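PDB 2J22: fucolectin-related protein from Streptococcus pneumoniae, which probably binds fucose-containing glycans such as blood group antigens, as a calcium-containing carbohydrate-binding module of a pneumococcal virulence factor. Local coordinates for residues 39-51 with 75-87. Residues are numbered along the deposited sequence; the frame is centred on the assembly and turned at random.
Sequences NKNGDYGHHSVTH and IYNRTDAEIQRLS. With CA (calcium ion), chain B.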
# COMPACT_ATOMS: atom_id res chain seq x y z
N ASN A 39 8.23 9.93 0.70
CA ASN A 39 8.88 10.25 -0.57
C ASN A 39 8.14 9.46 -1.61
O ASN A 39 8.12 8.24 -1.59
CB ASN A 39 10.39 9.88 -0.53
CG ASN A 39 11.16 10.16 -1.86
OD1 ASN A 39 10.60 10.55 -2.88
ND2 ASN A 39 12.47 9.90 -1.83
N LYS A 40 7.47 10.17 -2.51
CA LYS A 40 6.70 9.53 -3.54
C LYS A 40 7.46 9.17 -4.81
O LYS A 40 6.84 8.68 -5.78
CB LYS A 40 5.55 10.45 -3.95
CG LYS A 40 4.46 10.51 -2.89
CD LYS A 40 3.52 11.70 -3.18
CE LYS A 40 3.98 12.98 -2.51
NZ LYS A 40 3.21 14.14 -3.05
N ASN A 41 8.78 9.42 -4.85
CA ASN A 41 9.58 9.07 -6.05
C ASN A 41 9.44 7.55 -6.37
O ASN A 41 9.74 6.66 -5.51
CB ASN A 41 11.07 9.48 -5.82
CG ASN A 41 11.89 9.45 -7.11
OD1 ASN A 41 11.61 8.67 -8.02
ND2 ASN A 41 12.86 10.35 -7.21
N GLY A 42 8.97 7.21 -7.56
CA GLY A 42 8.83 5.81 -7.93
C GLY A 42 10.00 5.21 -8.71
O GLY A 42 9.90 4.09 -9.18
N ASP A 43 11.10 5.96 -8.83
CA ASP A 43 12.28 5.45 -9.52
C ASP A 43 12.96 4.52 -8.57
O ASP A 43 13.41 5.00 -7.54
CB ASP A 43 13.24 6.58 -9.86
CG ASP A 43 14.53 6.05 -10.42
OD1 ASP A 43 14.45 5.40 -11.45
OD2 ASP A 43 15.65 6.13 -9.85
N TYR A 44 13.06 3.22 -8.87
CA TYR A 44 13.60 2.28 -7.84
C TYR A 44 14.95 2.72 -7.20
O TYR A 44 15.19 2.51 -5.99
CB TYR A 44 13.69 0.79 -8.36
CG TYR A 44 13.72 -0.16 -7.20
CD1 TYR A 44 12.55 -0.55 -6.56
CD2 TYR A 44 14.92 -0.54 -6.64
CE1 TYR A 44 12.61 -1.38 -5.40
CE2 TYR A 44 14.97 -1.39 -5.53
CZ TYR A 44 13.79 -1.78 -4.92
OH TYR A 44 13.88 -2.56 -3.74
N GLY A 45 15.86 3.34 -7.97
CA GLY A 45 17.20 3.60 -7.47
C GLY A 45 17.29 4.85 -6.65
O GLY A 45 18.36 5.22 -6.15
N HIS A 46 16.16 5.53 -6.52
CA HIS A 46 16.03 6.59 -5.53
C HIS A 46 15.69 6.05 -4.14
O HIS A 46 15.51 6.82 -3.20
CB HIS A 46 15.11 7.71 -6.01
CG HIS A 46 15.81 8.69 -6.91
ND1 HIS A 46 16.08 8.43 -8.24
CD2 HIS A 46 16.35 9.90 -6.65
CE1 HIS A 46 16.72 9.45 -8.77
NE2 HIS A 46 16.92 10.35 -7.82
N HIS A 47 15.58 4.72 -4.05
CA HIS A 47 15.54 4.01 -2.78
C HIS A 47 14.29 4.33 -1.96
O HIS A 47 14.29 4.24 -0.74
CB HIS A 47 16.88 4.18 -2.01
CG HIS A 47 18.06 3.55 -2.71
ND1 HIS A 47 19.35 4.00 -2.54
CD2 HIS A 47 18.14 2.51 -3.58
CE1 HIS A 47 20.17 3.29 -3.29
NE2 HIS A 47 19.47 2.37 -3.93
N SER A 48 13.18 4.62 -2.65
CA SER A 48 11.94 4.86 -1.91
C SER A 48 10.77 3.99 -2.35
O SER A 48 9.61 4.31 -2.11
CB SER A 48 11.61 6.37 -1.90
OG SER A 48 10.83 6.70 -0.75
N VAL A 49 11.09 2.83 -2.92
CA VAL A 49 10.13 1.87 -3.38
C VAL A 49 10.34 0.48 -2.75
O VAL A 49 11.51 -0.05 -2.70
CB VAL A 49 10.14 1.84 -4.97
CG1 VAL A 49 9.02 0.93 -5.56
CG2 VAL A 49 10.03 3.21 -5.49
N THR A 50 9.22 -0.08 -2.23
CA THR A 50 9.22 -1.41 -1.62
C THR A 50 9.41 -2.48 -2.75
O THR A 50 9.23 -2.19 -3.96
CB THR A 50 7.88 -1.71 -0.84
OG1 THR A 50 6.84 -1.94 -1.79
CG2 THR A 50 7.36 -0.48 0.07
N HIS A 51 9.71 -3.70 -2.37
CA HIS A 51 9.93 -4.83 -3.28
C HIS A 51 9.82 -6.14 -2.53
O HIS A 51 10.59 -6.36 -1.56
CB HIS A 51 11.31 -4.74 -3.98
CG HIS A 51 11.33 -5.38 -5.35
ND1 HIS A 51 10.83 -6.63 -5.61
CD2 HIS A 51 11.81 -4.92 -6.53
CE1 HIS A 51 11.01 -6.93 -6.89
NE2 HIS A 51 11.59 -5.89 -7.47
N ILE A 75 -2.24 5.52 -3.32
CA ILE A 75 -1.19 4.54 -3.64
C ILE A 75 -0.38 5.05 -4.85
O ILE A 75 -0.96 5.38 -5.88
CB ILE A 75 -1.81 3.16 -3.95
CG1 ILE A 75 -2.43 2.57 -2.68
CG2 ILE A 75 -0.77 2.18 -4.58
CD1 ILE A 75 -3.66 1.73 -2.98
N TYR A 76 0.93 5.14 -4.68
CA TYR A 76 1.88 5.61 -5.71
C TYR A 76 2.65 4.39 -6.20
O TYR A 76 3.15 3.62 -5.40
CB TYR A 76 2.82 6.65 -5.13
CG TYR A 76 2.15 7.99 -4.98
CD1 TYR A 76 1.99 8.81 -6.09
CD2 TYR A 76 1.58 8.41 -3.76
CE1 TYR A 76 1.33 10.02 -6.01
CE2 TYR A 76 0.88 9.64 -3.68
CZ TYR A 76 0.78 10.42 -4.82
OH TYR A 76 0.18 11.64 -4.79
N ASN A 77 2.60 4.13 -7.50
CA ASN A 77 3.27 2.96 -8.06
C ASN A 77 4.77 3.19 -8.30
O ASN A 77 5.21 4.33 -8.38
CB ASN A 77 2.60 2.68 -9.41
CG ASN A 77 2.86 1.27 -9.94
OD1 ASN A 77 3.48 0.45 -9.29
ND2 ASN A 77 2.34 0.99 -11.16
N ARG A 78 5.55 2.13 -8.43
CA ARG A 78 6.85 2.19 -9.07
C ARG A 78 6.68 2.82 -10.47
O ARG A 78 5.61 2.70 -11.08
CB ARG A 78 7.39 0.76 -9.26
CG ARG A 78 8.88 0.68 -9.74
CD ARG A 78 9.45 -0.75 -9.82
NE ARG A 78 10.79 -0.72 -10.42
CZ ARG A 78 11.49 -1.82 -10.67
NH1 ARG A 78 10.95 -3.01 -10.39
NH2 ARG A 78 12.68 -1.75 -11.24
N THR A 79 7.71 3.52 -10.94
CA THR A 79 7.65 4.22 -12.24
C THR A 79 8.82 3.91 -13.21
O THR A 79 8.69 4.11 -14.40
CB THR A 79 7.54 5.79 -12.05
OG1 THR A 79 8.71 6.28 -11.39
CG2 THR A 79 6.38 6.20 -11.12
N ASP A 80 9.96 3.41 -12.75
CA ASP A 80 11.10 3.26 -13.68
C ASP A 80 10.99 2.05 -14.63
O ASP A 80 11.41 2.13 -15.76
CB ASP A 80 12.41 3.18 -12.91
CG ASP A 80 12.48 1.94 -12.03
OD1 ASP A 80 11.78 1.89 -10.99
OD2 ASP A 80 13.16 0.94 -12.30
N ALA A 81 10.39 0.94 -14.15
CA ALA A 81 10.28 -0.32 -14.88
C ALA A 81 9.19 -1.18 -14.19
O ALA A 81 8.75 -0.86 -13.09
CB ALA A 81 11.64 -1.07 -14.87
N GLU A 82 8.77 -2.26 -14.86
CA GLU A 82 7.82 -3.24 -14.30
C GLU A 82 6.58 -2.62 -13.67
O GLU A 82 6.06 -3.14 -12.67
CB GLU A 82 8.50 -4.12 -13.25
CG GLU A 82 9.80 -4.74 -13.74
CD GLU A 82 9.55 -5.75 -14.84
OE1 GLU A 82 8.38 -5.95 -15.26
OE2 GLU A 82 10.55 -6.35 -15.28
N ILE A 83 6.08 -1.51 -14.24
CA ILE A 83 4.98 -0.78 -13.59
C ILE A 83 3.68 -1.61 -13.60
O ILE A 83 2.77 -1.39 -12.78
CB ILE A 83 4.75 0.63 -14.20
CG1 ILE A 83 4.11 0.52 -15.59
CG2 ILE A 83 6.03 1.49 -14.20
CD1 ILE A 83 3.70 1.85 -16.14
N GLN A 84 3.64 -2.58 -14.54
CA GLN A 84 2.47 -3.43 -14.75
C GLN A 84 2.23 -4.34 -13.58
O GLN A 84 1.18 -4.93 -13.48
CB GLN A 84 2.63 -4.30 -16.03
CG GLN A 84 3.44 -5.61 -15.87
CD GLN A 84 4.91 -5.34 -15.83
OE1 GLN A 84 5.34 -4.24 -16.17
NE2 GLN A 84 5.69 -6.31 -15.40
N ARG A 85 3.24 -4.53 -12.73
CA ARG A 85 3.04 -5.48 -11.65
C ARG A 85 1.94 -5.03 -10.68
O ARG A 85 1.36 -5.87 -10.03
CB ARG A 85 4.34 -5.65 -10.89
CG ARG A 85 5.40 -6.40 -11.65
CD ARG A 85 6.69 -6.55 -10.89
NE ARG A 85 7.67 -7.39 -11.60
CZ ARG A 85 8.98 -7.40 -11.38
NH1 ARG A 85 9.54 -6.58 -10.51
NH2 ARG A 85 9.76 -8.21 -12.09
N LEU A 86 1.69 -3.72 -10.56
CA LEU A 86 0.66 -3.22 -9.61
C LEU A 86 -0.65 -3.23 -10.39
O LEU A 86 -1.10 -2.18 -10.92
CB LEU A 86 0.95 -1.81 -9.07
CG LEU A 86 -0.01 -1.29 -7.97
CD1 LEU A 86 -0.15 -2.25 -6.75
CD2 LEU A 86 0.36 0.09 -7.46
N SER A 87 -1.24 -4.40 -10.49
CA SER A 87 -2.48 -4.56 -11.26
C SER A 87 -3.18 -5.79 -10.71
O SER A 87 -2.54 -6.61 -10.06
CB SER A 87 -2.16 -4.79 -12.73
OG SER A 87 -1.52 -6.04 -12.93
CA CA B . 8.39 6.12 -0.62
O HOH W 1 8.58 8.81 -10.02
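Asp80 OD1 is gripped by two donors that reach it from opposite faces of the carboxylate: the backbone N of Tyr44 at 2.8 Å, and Arg78 NE within its own segment. The Tyr44 bond comes from well above the carboxylate plane, while Arg78 holds the syn sides of OD1 and OD2 with NE and NH2. A chi1 of 65° sets Asp80 CG between the backbone N and the carbonyl carbon, which suits the carboxylate to meeting both partners. Tyr44 CD1 lies above one face of the guanidinium, offset toward the rim, and the long extended arginine chain lays its CB against Val49 CG1 at 4.0 Å. Arg78 NH1 and Arg85 NH1 converge on His51 NE2, at 4.2 and 3.7 Å.

Beside this cluster the backbones meet directly. Thr79 N donates to Gly42 O at 2.9 Å, and a water accepting from Gly42 N also bonds Thr79 OG1. With no side chain, Gly42 brings its CA within 3.9 Å of Asn77 O. Asn39 and Asn41 each form an Asx turn, Asn41 OD1 accepting from Asp43 N. Toward the strand end, Lys40, its chain bent at chi3, lays CD over one face of the Tyr76 ring, 3.7 Å from its centroid, in a CH-pi contact.

Asn39 O and both oxygens of Ser48 bind calcium with Leu34, Asp37, Ala140 and Glu141. His51, Arg78 and Arg85 resemble the histidine and two arginines that bind fucose in F-type lectins, so this is probably the sugar pocket, at the calcium-bearing end of the beta-sandwich.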